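Local atomic coordinates of periplasmic binding protein/LacI transcriptional regulator (Burkholderia multivorans, PDB entry 4YLE), a protein that probably binds a simple sugar in the periplasm as the solute-binding component of an ABC transporter, handing it over for import. Residues K55-H60 / Q282-I287; P108-A113 / I118-I123. One frame throughout, in Å; residues are numbered along the deposited sequence.

Contact 1: residues K55-H60 / Q282-I287; sequences KEYQKH and QAVFGI
With chi1 at -172°, Tyr57 carries its ring anti to the backbone N, and Val284, at 169°, holds CG1 anti to its own N; these two torsions set the valine methyl against the ring. The contact is a helix-helix packing in the type I periplasmic binding protein fold: helices 45-60 and 279-295 lie on the same face of the seven-stranded sheet, and within 55-60 and 282-287 the nearest CA atoms are those of Tyr57 and Val284, 6.9 Å apart.

The heart of it is a CH-pi contact. Val284 CG1 stands 3.7 Å from the centroid of the Tyr57 ring, only 4° off the normal, so the methyl sits squarely over the middle of one face and is almost equally far from all six ring carbons. The other branch works at the root of the same side chain: Val284 CG2 lies 3.8 Å from Tyr57 CB. Between them the two methyls follow the tyrosine from its stem onto its ring.

Ile287, one turn further along, meets the ring at its edge, near its plane, with CG2 4.4 Å from Tyr57 CE2. It is the buried member of the group and also packs on Ala54 and Leu67, which ties helix 279-295 to both the neighbouring helix and edge strand 66-72. No hydrogen bond joins the two segments themselves, but the tyrosine has a polar partner one residue past Ile287: its OH is hydrogen-bonded to OD1 of Asp288.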
ATOM      1  N   LYS A  55       4.860  16.087  -6.097  1.00 18.86           N
ATOM      2  CA  LYS A  55       5.513  17.384  -6.081  1.00 22.64           C
ATOM      3  C   LYS A  55       6.002  17.750  -7.480  1.00 23.83           C
ATOM      4  O   LYS A  55       5.874  18.906  -7.907  1.00 24.69           O
ATOM      5  CB  LYS A  55       6.656  17.394  -5.061  1.00 23.48           C
ATOM      6  CG  LYS A  55       6.163  17.404  -3.603  1.00 25.27           C
ATOM      7  CD  LYS A  55       7.337  17.625  -2.649  1.00 33.02           C
ATOM      8  CE  LYS A  55       6.920  17.579  -1.185  1.00 48.20           C
ATOM      9  NZ  LYS A  55       5.876  18.590  -0.856  1.00 56.38           N
ATOM     10  N   GLU A  56       6.533  16.776  -8.203  1.00 23.25           N
ATOM     11  CA  GLU A  56       6.967  17.028  -9.573  1.00 27.47           C
ATOM     12  C   GLU A  56       5.791  17.406 -10.460  1.00 21.58           C
ATOM     13  O   GLU A  56       5.885  18.317 -11.300  1.00 25.33           O
ATOM     14  CB  GLU A  56       7.684  15.812 -10.099  1.00 28.15           C
ATOM     15  CG  GLU A  56       9.044  15.693  -9.464  1.00 35.16           C
ATOM     16  CD  GLU A  56       9.595  14.304  -9.538  1.00 49.49           C
ATOM     17  OE1 GLU A  56       9.042  13.516 -10.333  1.00 46.85           O
ATOM     18  OE2 GLU A  56      10.572  14.008  -8.803  1.00 58.08           O
ATOM     19  N   TYR A  57       4.677  16.739 -10.236  1.00 16.74           N
ATOM     20  CA  TYR A  57       3.446  17.050 -10.951  1.00 20.98           C
ATOM     21  C   TYR A  57       2.966  18.471 -10.666  1.00 23.68           C
ATOM     22  O   TYR A  57       2.581  19.186 -11.584  1.00 17.11           O
ATOM     23  CB  TYR A  57       2.353  16.061 -10.588  1.00 20.82           C
ATOM     24  CG  TYR A  57       1.117  16.215 -11.428  1.00 18.83           C
ATOM     25  CD1 TYR A  57       1.194  16.054 -12.805  1.00 26.70           C
ATOM     26  CD2 TYR A  57      -0.099  16.532 -10.870  1.00 23.92           C
ATOM     27  CE1 TYR A  57       0.094  16.190 -13.596  1.00 27.53           C
ATOM     28  CE2 TYR A  57      -1.227  16.676 -11.665  1.00 25.51           C
ATOM     29  CZ  TYR A  57      -1.103  16.496 -13.035  1.00 23.61           C
ATOM     30  OH  TYR A  57      -2.178  16.616 -13.880  1.00 32.29           O
ATOM     31  N   GLN A  58       2.981  18.875  -9.394  1.00 18.24           N
ATOM     32  CA  GLN A  58       2.604  20.224  -9.065  1.00 18.75           C
ATOM     33  C   GLN A  58       3.553  21.227  -9.702  1.00 19.86           C
ATOM     34  O   GLN A  58       3.116  22.257 -10.214  1.00 22.11           O
ATOM     35  CB  GLN A  58       2.559  20.438  -7.548  1.00 30.38           C
ATOM     36  CG  GLN A  58       1.886  21.753  -7.141  1.00 28.72           C
ATOM     37  CD  GLN A  58       2.812  22.964  -7.221  1.00 23.08           C
ATOM     38  OE1 GLN A  58       4.031  22.837  -7.118  1.00 24.57           O
ATOM     39  NE2 GLN A  58       2.221  24.168  -7.386  1.00 25.98           N
ATOM     40  N   LYS A  59       4.839  20.938  -9.711  1.00 21.64           N
ATOM     41  CA  LYS A  59       5.799  21.888 -10.275  1.00 28.36           C
ATOM     42  C   LYS A  59       5.534  22.117 -11.766  1.00 24.71           C
ATOM     43  O   LYS A  59       5.556  23.250 -12.234  1.00 26.81           O
ATOM     44  CB  LYS A  59       7.228  21.406 -10.053  1.00 33.50           C
ATOM     45  N   HIS A  60       5.232  21.058 -12.499  1.00 22.14           N
ATOM     46  CA  HIS A  60       4.962  21.162 -13.927  1.00 25.08           C
ATOM     47  C   HIS A  60       3.652  21.908 -14.209  1.00 30.57           C
ATOM     48  O   HIS A  60       3.470  22.492 -15.281  1.00 26.00           O
ATOM     49  CB  HIS A  60       4.922  19.756 -14.556  1.00 26.73           C
ATOM     50  CG  HIS A  60       6.285  19.198 -14.844  1.00 35.00           C
ATOM     51  ND1 HIS A  60       6.937  18.340 -13.989  1.00 47.99           N
ATOM     52  CD2 HIS A  60       7.121  19.404 -15.891  1.00 39.77           C
ATOM     53  CE1 HIS A  60       8.122  18.034 -14.497  1.00 48.82           C
ATOM     54  NE2 HIS A  60       8.258  18.666 -15.648  1.00 46.07           N
ATOM     55  N   GLN A 282      -0.540   6.806  -8.586  1.00 11.62           N
ATOM     56  CA  GLN A 282      -1.737   6.819  -7.744  1.00 11.93           C
ATOM     57  C   GLN A 282      -2.009   8.202  -7.210  1.00 14.05           C
ATOM     58  O   GLN A 282      -3.182   8.692  -7.256  1.00 15.07           O
ATOM     59  CB  GLN A 282      -1.623   5.833  -6.606  1.00 14.89           C
ATOM     60  CG  GLN A 282      -1.593   4.403  -7.069  1.00 17.17           C
ATOM     61  CD  GLN A 282      -1.624   3.456  -5.913  1.00 15.31           C
ATOM     62  OE1 GLN A 282      -2.487   3.551  -5.054  1.00 16.32           O
ATOM     63  NE2 GLN A 282      -0.695   2.501  -5.897  1.00 14.43           N
ATOM     64  N   ALA A 283      -0.956   8.883  -6.751  1.00 12.75           N
ATOM     65  CA  ALA A 283      -1.136  10.214  -6.190  1.00 13.64           C
ATOM     66  C   ALA A 283      -1.504  11.217  -7.290  1.00 14.70           C
ATOM     67  O   ALA A 283      -2.363  12.081  -7.090  1.00 18.13           O
ATOM     68  CB  ALA A 283       0.084  10.668  -5.477  1.00 13.09           C
ATOM     69  N   VAL A 284      -0.830  11.145  -8.429  1.00 12.67           N
ATOM     70  CA  VAL A 284      -1.108  12.081  -9.501  1.00 13.69           C
ATOM     71  C   VAL A 284      -2.546  11.891 -10.015  1.00 17.95           C
ATOM     72  O   VAL A 284      -3.270  12.873 -10.207  1.00 15.86           O
ATOM     73  CB  VAL A 284      -0.086  11.953 -10.665  1.00 15.31           C
ATOM     74  CG1 VAL A 284      -0.520  12.725 -11.900  1.00 19.83           C
ATOM     75  CG2 VAL A 284       1.295  12.464 -10.190  1.00 14.59           C
ATOM     76  N   PHE A 285      -2.973  10.654 -10.180  1.00 15.66           N
ATOM     77  CA  PHE A 285      -4.300  10.390 -10.738  1.00 16.72           C
ATOM     78  C   PHE A 285      -5.316  10.761  -9.660  1.00 15.91           C
ATOM     79  O   PHE A 285      -6.414  11.207  -9.942  1.00 17.07           O
ATOM     80  CB  PHE A 285      -4.464   8.925 -11.158  1.00 18.59           C
ATOM     81  CG  PHE A 285      -3.879   8.567 -12.495  1.00 23.00           C
ATOM     82  CD1 PHE A 285      -2.812   9.262 -13.047  1.00 21.08           C
ATOM     83  CD2 PHE A 285      -4.375   7.475 -13.178  1.00 26.61           C
ATOM     84  CE1 PHE A 285      -2.278   8.881 -14.265  1.00 27.05           C
ATOM     85  CE2 PHE A 285      -3.858   7.105 -14.384  1.00 28.43           C
ATOM     86  CZ  PHE A 285      -2.811   7.807 -14.930  1.00 30.68           C
ATOM     87  N   GLY A 286      -4.957  10.565  -8.394  1.00 16.06           N
ATOM     88  CA  GLY A 286      -5.835  11.004  -7.322  1.00 19.17           C
ATOM     89  C   GLY A 286      -6.045  12.513  -7.356  1.00 22.17           C
ATOM     90  O   GLY A 286      -7.175  13.001  -7.257  1.00 19.84           O
ATOM     91  N   ILE A 287      -4.938  13.249  -7.441  1.00 15.50           N
ATOM     92  CA  ILE A 287      -4.981  14.709  -7.542  1.00 16.07           C
ATOM     93  C   ILE A 287      -5.802  15.122  -8.776  1.00 21.62           C
ATOM     94  O   ILE A 287      -6.685  15.969  -8.670  1.00 22.91           O
ATOM     95  CB  ILE A 287      -3.557  15.303  -7.607  1.00 19.30           C
ATOM     96  CG1 ILE A 287      -2.843  15.095  -6.274  1.00 15.72           C
ATOM     97  CG2 ILE A 287      -3.612  16.799  -7.940  1.00 18.44           C
ATOM     98  CD1 ILE A 287      -1.325  15.278  -6.319  1.00 21.06           C
TER

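Contact 2: residues P108-A113 / I118-I123; sequences PVVKKA and IIVVNI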
ATOM      1  N   PRO A 108     -14.649   8.361   9.635  1.00 46.20           N
ATOM      2  CA  PRO A 108     -15.353   9.496  10.263  1.00 48.87           C
ATOM      3  C   PRO A 108     -14.814  10.877   9.852  1.00 47.70           C
ATOM      4  O   PRO A 108     -15.595  11.811   9.607  1.00 49.04           O
ATOM      5  CB  PRO A 108     -15.141   9.243  11.762  1.00 51.05           C
ATOM      6  CG  PRO A 108     -15.062   7.759  11.867  1.00 50.80           C
ATOM      7  CD  PRO A 108     -14.252   7.349  10.635  1.00 47.01           C
ATOM      8  N   VAL A 109     -13.497  11.005   9.754  1.00 45.11           N
ATOM      9  CA  VAL A 109     -12.923  12.302   9.464  1.00 44.31           C
ATOM     10  C   VAL A 109     -13.083  12.607   7.967  1.00 42.29           C
ATOM     11  O   VAL A 109     -13.182  13.769   7.572  1.00 42.58           O
ATOM     12  CB  VAL A 109     -11.437  12.384   9.904  1.00 42.73           C
ATOM     13  CG1 VAL A 109     -10.545  11.491   9.030  1.00 39.37           C
ATOM     14  CG2 VAL A 109     -10.952  13.836   9.886  1.00 42.99           C
ATOM     15  N   VAL A 110     -13.118  11.571   7.131  1.00 40.48           N
ATOM     16  CA  VAL A 110     -13.468  11.779   5.723  1.00 39.06           C
ATOM     17  C   VAL A 110     -14.870  12.360   5.638  1.00 41.79           C
ATOM     18  O   VAL A 110     -15.107  13.303   4.889  1.00 41.85           O
ATOM     19  CB  VAL A 110     -13.416  10.479   4.895  1.00 37.40           C
ATOM     20  CG1 VAL A 110     -14.075  10.665   3.525  1.00 36.59           C
ATOM     21  CG2 VAL A 110     -11.971   9.994   4.739  1.00 34.38           C
ATOM     22  N   LYS A 111     -15.803  11.770   6.375  1.00 44.24           N
ATOM     23  CA  LYS A 111     -17.170  12.304   6.413  1.00 47.32           C
ATOM     24  C   LYS A 111     -17.155  13.786   6.806  1.00 48.51           C
ATOM     25  O   LYS A 111     -17.794  14.614   6.160  1.00 49.28           O
ATOM     26  CB  LYS A 111     -18.031  11.501   7.385  1.00 50.13           C
ATOM     27  N   LYS A 112     -16.408  14.101   7.861  1.00 48.94           N
ATOM     28  CA  LYS A 112     -16.219  15.473   8.338  1.00 50.33           C
ATOM     29  C   LYS A 112     -15.774  16.390   7.209  1.00 57.82           C
ATOM     30  O   LYS A 112     -16.339  17.460   6.997  1.00 50.07           O
ATOM     31  CB  LYS A 112     -15.191  15.466   9.479  1.00 50.49           C
ATOM     32  CG  LYS A 112     -14.936  16.786  10.210  1.00 60.47           C
ATOM     33  CD  LYS A 112     -14.070  16.516  11.463  1.00 71.03           C
ATOM     34  CE  LYS A 112     -13.017  17.595  11.720  1.00 65.42           C
ATOM     35  NZ  LYS A 112     -13.620  18.926  12.017  1.00 69.89           N
ATOM     36  N   ALA A 113     -14.769  15.939   6.465  1.00 45.16           N
ATOM     37  CA  ALA A 113     -14.244  16.692   5.342  1.00 43.26           C
ATOM     38  C   ALA A 113     -15.297  16.883   4.262  1.00 43.63           C
ATOM     39  O   ALA A 113     -15.451  17.980   3.728  1.00 44.32           O
ATOM     40  CB  ALA A 113     -13.004  15.970   4.752  1.00 39.78           C
ATOM     41  N   ILE A 118     -15.336  19.709   1.135  1.00 42.42           N
ATOM     42  CA  ILE A 118     -14.064  19.306   0.543  1.00 39.24           C
ATOM     43  C   ILE A 118     -14.270  18.060  -0.311  1.00 37.24           C
ATOM     44  O   ILE A 118     -15.015  17.160   0.068  1.00 38.03           O
ATOM     45  CB  ILE A 118     -13.010  19.039   1.648  1.00 38.72           C
ATOM     46  CG1 ILE A 118     -12.814  20.307   2.496  1.00 41.05           C
ATOM     47  CG2 ILE A 118     -11.688  18.569   1.056  1.00 35.58           C
ATOM     48  CD1 ILE A 118     -11.884  20.135   3.684  1.00 46.87           C
ATOM     49  N   ILE A 119     -13.617  18.008  -1.466  1.00 35.87           N
ATOM     50  CA  ILE A 119     -13.649  16.819  -2.296  1.00 32.97           C
ATOM     51  C   ILE A 119     -12.598  15.869  -1.726  1.00 31.11           C
ATOM     52  O   ILE A 119     -11.461  16.258  -1.526  1.00 30.00           O
ATOM     53  CB  ILE A 119     -13.374  17.161  -3.801  1.00 31.54           C
ATOM     54  CG1 ILE A 119     -14.507  18.049  -4.350  1.00 33.52           C
ATOM     55  CG2 ILE A 119     -13.217  15.894  -4.675  1.00 33.38           C
ATOM     56  CD1 ILE A 119     -15.893  17.395  -4.317  1.00 35.24           C
ATOM     57  N   VAL A 120     -12.994  14.637  -1.443  1.00 31.05           N
ATOM     58  CA  VAL A 120     -12.038  13.611  -1.000  1.00 29.33           C
ATOM     59  C   VAL A 120     -11.941  12.499  -2.009  1.00 27.47           C
ATOM     60  O   VAL A 120     -12.948  11.968  -2.445  1.00 28.39           O
ATOM     61  CB  VAL A 120     -12.459  13.028   0.351  1.00 34.04           C
ATOM     62  CG1 VAL A 120     -11.455  11.979   0.819  1.00 33.98           C
ATOM     63  CG2 VAL A 120     -12.650  14.153   1.386  1.00 33.35           C
ATOM     64  N   VAL A 121     -10.700  12.143  -2.352  1.00 25.07           N
ATOM     65  CA  VAL A 121     -10.387  11.030  -3.213  1.00 23.25           C
ATOM     66  C   VAL A 121      -9.521  10.088  -2.402  1.00 22.34           C
ATOM     67  O   VAL A 121      -8.623  10.525  -1.708  1.00 21.96           O
ATOM     68  CB  VAL A 121      -9.637  11.481  -4.468  1.00 21.30           C
ATOM     69  CG1 VAL A 121      -9.307  10.310  -5.352  1.00 19.68           C
ATOM     70  CG2 VAL A 121     -10.470  12.517  -5.262  1.00 22.40           C
ATOM     71  N   ASN A 122      -9.837   8.813  -2.513  1.00 22.26           N
ATOM     72  CA  ASN A 122      -9.204   7.720  -1.780  1.00 21.77           C
ATOM     73  C   ASN A 122      -8.197   7.091  -2.721  1.00 19.70           C
ATOM     74  O   ASN A 122      -8.567   6.704  -3.831  1.00 20.64           O
ATOM     75  CB  ASN A 122     -10.314   6.748  -1.367  1.00 23.73           C
ATOM     76  CG  ASN A 122      -9.855   5.535  -0.581  1.00 23.75           C
ATOM     77  OD1 ASN A 122     -10.686   4.671  -0.331  1.00 25.42           O
ATOM     78  ND2 ASN A 122      -8.588   5.473  -0.158  1.00 22.48           N
ATOM     79  N   ILE A 123      -6.949   6.979  -2.292  1.00 19.75           N
ATOM     80  CA  ILE A 123      -5.981   6.197  -3.050  1.00 18.46           C
ATOM     81  C   ILE A 123      -5.335   5.078  -2.235  1.00 17.29           C
ATOM     82  O   ILE A 123      -5.446   5.082  -1.022  1.00 18.59           O
ATOM     83  CB  ILE A 123      -4.847   7.073  -3.612  1.00 16.13           C
ATOM     84  CG1 ILE A 123      -3.936   7.614  -2.496  1.00 19.09           C
ATOM     85  CG2 ILE A 123      -5.442   8.249  -4.463  1.00 16.23           C
ATOM     86  CD1 ILE A 123      -2.729   8.462  -3.011  1.00 16.24           C
TER
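The side chains of Val110 and Val120 meet at a slant, one from helix 107-115 and one from strand 119-123, each using its CG1 methyl: Val110 CG1 to Val120 CG1 is 4.0 Å. Both valines hold CG1 anti to the backbone N, which brings those two methyls together and leaves Val120 CG2 for Ala113. This second branch lies 3.8 Å from Ala113 CB. One strand side chain thus meets two helix positions three residues apart, with a methyl for each.

Ala113 is the link between this apolar patch and the turn beyond the helix end. Its CB lies 4.4 Å from Ile118 CB, while its carbonyl receives the backbone N-H of Ile118: Ile118 N to Ala113 O is 3.1 Å, with an angle of 154° at the hydrogen and the donor tilted 28° from the carbonyl plane. The same oxygen is approached by the isoleucine side chain, Ile118 CB being 3.4 Å from Ala113 O. The bond thus spans the end of helix 107-115 and the short turn before strand 119-123.

All four touching residues are buried. Val110 also packs on Leu98, and Ala113 and Ile118 on Ile96, so the helix rests on strand 95-98 as well as on 119-123; Ile119 and Val121 make backbone hydrogen bonds to that neighbouring strand. Strand 95-98, helix 107-115 and strand 119-123 form a beta-alpha-beta crossover between adjacent parallel strands, the repeating element of the Rossmann-like lobes of periplasmic binding proteins.

Both contacts belong to the lobe built on the seven-stranded sheet, with centres 18 Å apart, but they lie on opposite faces of it. Contact 2 joins a helix to the strand that follows it, is wholly buried, and combines aliphatic methyls with one backbone hydrogen bond. Contact 1 brings together two helices from distant parts of the sequence, is only partly buried, and relies on an aromatic face met by aliphatic carbons. They share no element, yet they touch: the side chains of Val121 and Ile123 pack on helix 279-295, with Ile123 CG2 3.6 Å from Gln282 O. The strand is thus sandwiched between helices 107-115 and 279-295.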